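Local coordinates for Pap fimbrial major pilin protein (Escherichia coli, PDB 2UY6), which polymerizes into the thick, right-handed helical rod of the pilus, with which the bacterium colonizes the epithelium of specific host organs, at residues 47-52 against 134-139. The protein carries 2 engineered substitutions. Numbering follows the deposited sequence.
Sequences GVSKPM and TAVVKK
Val-136 stands between two side chains of the loop that leads into strand 52-59. Its CG1, anti to the carbonyl carbon (chi1 -69°), lies alongside the Pro-51 ring, 3.4 Å from Pro-51 CB, while Val-48 crosses obliquely and sets its CG1 3.5 Å from Val-136 CB. Val-48 has CG1 anti to its backbone N, which leaves CG2 to run beside Lys-138, 3.8 Å from Lys-138 CB. Branched valines and a ring bring methyl and methylene groups close to the backbone, while Lys-138 contributes only its CB and sends its amino group away, to Lys-139 O and a salt bridge with Glu-92.

Ser-49 carries the polar half. With OG in the crowded position between backbone N and carbonyl carbon (chi1 73°), the hydroxyl reaches the opposite strand and accepts a nearly straight bond from Val-137 N at 2.7 Å; Ser-49 N returns a bond to Val-137 O in its carbonyl plane. A short polar side chain thus stands in for a backbone carbonyl. Met-52 and Ala-135 form an antiparallel hydrogen-bonded pair: Met-52 N meets Ala-135 O at 2.8 Å from above the carbonyl plane, whereas Ala-135 N approaches Met-52 O on a lone pair. A water links Gly-47 O to Lys-139 N.

Residues 135 to 139 are therefore met by main chain at Met-52, by Ser-49, then by water: bonding already starts in the loop before strand 52-59 of this incomplete immunoglobulin-like fold.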
ATOM      1  N   GLY B  47     -19.316  38.872  10.313  1.00 28.93           N
ATOM      2  CA  GLY B  47     -18.592  38.152  11.338  1.00 28.08           C
ATOM      3  C   GLY B  47     -18.336  36.748  10.829  1.00 29.51           C
ATOM      4  O   GLY B  47     -19.045  36.263   9.936  1.00 28.41           O
ATOM      5  N   VAL B  48     -17.326  36.094  11.395  1.00 27.61           N
ATOM      6  CA  VAL B  48     -16.964  34.740  11.006  1.00 27.52           C
ATOM      7  C   VAL B  48     -16.983  33.817  12.219  1.00 26.74           C
ATOM      8  O   VAL B  48     -16.850  34.271  13.352  1.00 26.98           O
ATOM      9  CB  VAL B  48     -15.551  34.730  10.381  1.00 29.64           C
ATOM     10  CG1 VAL B  48     -14.985  33.313  10.370  1.00 33.67           C
ATOM     11  CG2 VAL B  48     -15.611  35.293   8.964  1.00 26.93           C
ATOM     12  N   SER B  49     -17.143  32.521  11.989  1.00 26.17           N
ATOM     13  CA  SER B  49     -17.153  31.578  13.101  1.00 27.71           C
ATOM     14  C   SER B  49     -15.730  31.387  13.627  1.00 28.68           C
ATOM     15  O   SER B  49     -14.753  31.749  12.962  1.00 27.48           O
ATOM     16  CB  SER B  49     -17.693  30.224  12.645  1.00 28.14           C
ATOM     17  OG  SER B  49     -16.745  29.555  11.826  1.00 28.24           O
ATOM     18  N   LYS B  50     -15.600  30.824  14.819  1.00 29.88           N
ATOM     19  CA  LYS B  50     -14.267  30.580  15.347  1.00 33.30           C
ATOM     20  C   LYS B  50     -13.624  29.537  14.456  1.00 35.25           C
ATOM     21  O   LYS B  50     -14.273  28.575  14.051  1.00 35.73           O
ATOM     22  CB  LYS B  50     -14.316  30.022  16.768  1.00 33.83           C
ATOM     23  CG  LYS B  50     -12.947  29.607  17.306  1.00 33.60           C
ATOM     24  CD  LYS B  50     -13.037  29.141  18.748  1.00 33.62           C
ATOM     25  CE  LYS B  50     -11.653  29.054  19.387  1.00 37.33           C
ATOM     26  NZ  LYS B  50     -11.709  28.809  20.869  1.00 36.20           N
ATOM     27  N   PRO B  51     -12.350  29.731  14.101  1.00 37.17           N
ATOM     28  CA  PRO B  51     -11.752  28.700  13.249  1.00 38.10           C
ATOM     29  C   PRO B  51     -11.627  27.380  14.016  1.00 37.25           C
ATOM     30  O   PRO B  51     -11.047  27.329  15.099  1.00 37.77           O
ATOM     31  CB  PRO B  51     -10.408  29.315  12.828  1.00 38.62           C
ATOM     32  CG  PRO B  51     -10.207  30.487  13.769  1.00 39.96           C
ATOM     33  CD  PRO B  51     -11.578  30.984  14.054  1.00 37.97           C
ATOM     34  N   MET B  52     -12.215  26.325  13.451  1.00 37.25           N
ATOM     35  CA  MET B  52     -12.222  24.997  14.063  1.00 35.92           C
ATOM     36  C   MET B  52     -11.087  24.124  13.566  1.00 33.72           C
ATOM     37  O   MET B  52     -10.720  24.161  12.394  1.00 33.39           O
ATOM     38  CB  MET B  52     -13.538  24.281  13.763  1.00 37.84           C
ATOM     39  CG  MET B  52     -14.768  25.032  14.193  1.00 41.67           C
ATOM     40  SD  MET B  52     -14.760  25.320  15.953  1.00 44.55           S
ATOM     41  CE  MET B  52     -15.559  26.920  16.026  1.00 45.65           C
ATOM     42  N   THR B 134      -7.740  24.418   9.597  1.00 25.88           N
ATOM     43  CA  THR B 134      -8.746  25.110  10.395  1.00 25.11           C
ATOM     44  C   THR B 134      -9.859  25.467   9.431  1.00 23.61           C
ATOM     45  O   THR B 134      -9.614  25.748   8.259  1.00 22.58           O
ATOM     46  CB  THR B 134      -8.219  26.395  11.058  1.00 25.65           C
ATOM     47  OG1 THR B 134      -7.324  27.060  10.165  1.00 31.64           O
ATOM     48  CG2 THR B 134      -7.521  26.077  12.363  1.00 25.14           C
ATOM     49  N   ALA B 135     -11.088  25.431   9.919  1.00 23.46           N
ATOM     50  CA  ALA B 135     -12.223  25.738   9.073  1.00 22.30           C
ATOM     51  C   ALA B 135     -13.121  26.760   9.738  1.00 22.23           C
ATOM     52  O   ALA B 135     -13.395  26.680  10.940  1.00 21.09           O
ATOM     53  CB  ALA B 135     -13.000  24.464   8.775  1.00 19.58           C
ATOM     54  N   VAL B 136     -13.579  27.718   8.942  1.00 23.33           N
ATOM     55  CA  VAL B 136     -14.465  28.773   9.425  1.00 27.83           C
ATOM     56  C   VAL B 136     -15.711  28.862   8.557  1.00 28.47           C
ATOM     57  O   VAL B 136     -15.664  28.632   7.347  1.00 29.59           O
ATOM     58  CB  VAL B 136     -13.775  30.160   9.395  1.00 27.98           C
ATOM     59  CG1 VAL B 136     -12.671  30.231  10.441  1.00 29.30           C
ATOM     60  CG2 VAL B 136     -13.197  30.408   8.014  1.00 31.14           C
ATOM     61  N   VAL B 137     -16.831  29.189   9.183  1.00 29.44           N
ATOM     62  CA  VAL B 137     -18.089  29.341   8.466  1.00 30.73           C
ATOM     63  C   VAL B 137     -18.350  30.841   8.296  1.00 31.01           C
ATOM     64  O   VAL B 137     -18.104  31.625   9.217  1.00 31.72           O
ATOM     65  CB  VAL B 137     -19.258  28.715   9.256  1.00 30.65           C
ATOM     66  CG1 VAL B 137     -20.582  28.980   8.539  1.00 30.33           C
ATOM     67  CG2 VAL B 137     -19.025  27.225   9.418  1.00 29.87           C
ATOM     68  N   LYS B 138     -18.822  31.247   7.123  1.00 31.35           N
ATOM     69  CA  LYS B 138     -19.118  32.656   6.897  1.00 32.17           C
ATOM     70  C   LYS B 138     -20.162  32.836   5.808  1.00 32.63           C
ATOM     71  O   LYS B 138     -20.514  31.883   5.116  1.00 31.17           O
ATOM     72  CB  LYS B 138     -17.847  33.426   6.530  1.00 30.68           C
ATOM     73  CG  LYS B 138     -17.339  33.200   5.123  1.00 31.52           C
ATOM     74  CD  LYS B 138     -16.024  33.923   4.927  1.00 33.20           C
ATOM     75  CE  LYS B 138     -15.690  34.079   3.467  1.00 36.02           C
ATOM     76  NZ  LYS B 138     -16.711  34.932   2.794  1.00 37.94           N
ATOM     77  N   LYS B 139     -20.668  34.059   5.677  1.00 34.37           N
ATOM     78  CA  LYS B 139     -21.661  34.353   4.660  1.00 35.37           C
ATOM     79  C   LYS B 139     -20.989  34.122   3.319  1.00 35.67           C
ATOM     80  O   LYS B 139     -19.815  34.437   3.145  1.00 34.28           O
ATOM     81  CB  LYS B 139     -22.137  35.804   4.768  1.00 36.21           C
ATOM     82  CG  LYS B 139     -23.263  36.144   3.797  1.00 39.27           C
ATOM     83  CD  LYS B 139     -23.836  37.534   4.035  1.00 40.15           C
ATOM     84  CE  LYS B 139     -22.819  38.620   3.739  1.00 38.87           C
ATOM     85  NZ  LYS B 139     -23.395  39.979   3.970  1.00 41.39           N
TER
HETATM   86  O   HOH W   1     -19.669  36.442   7.414  1.00 17.06           O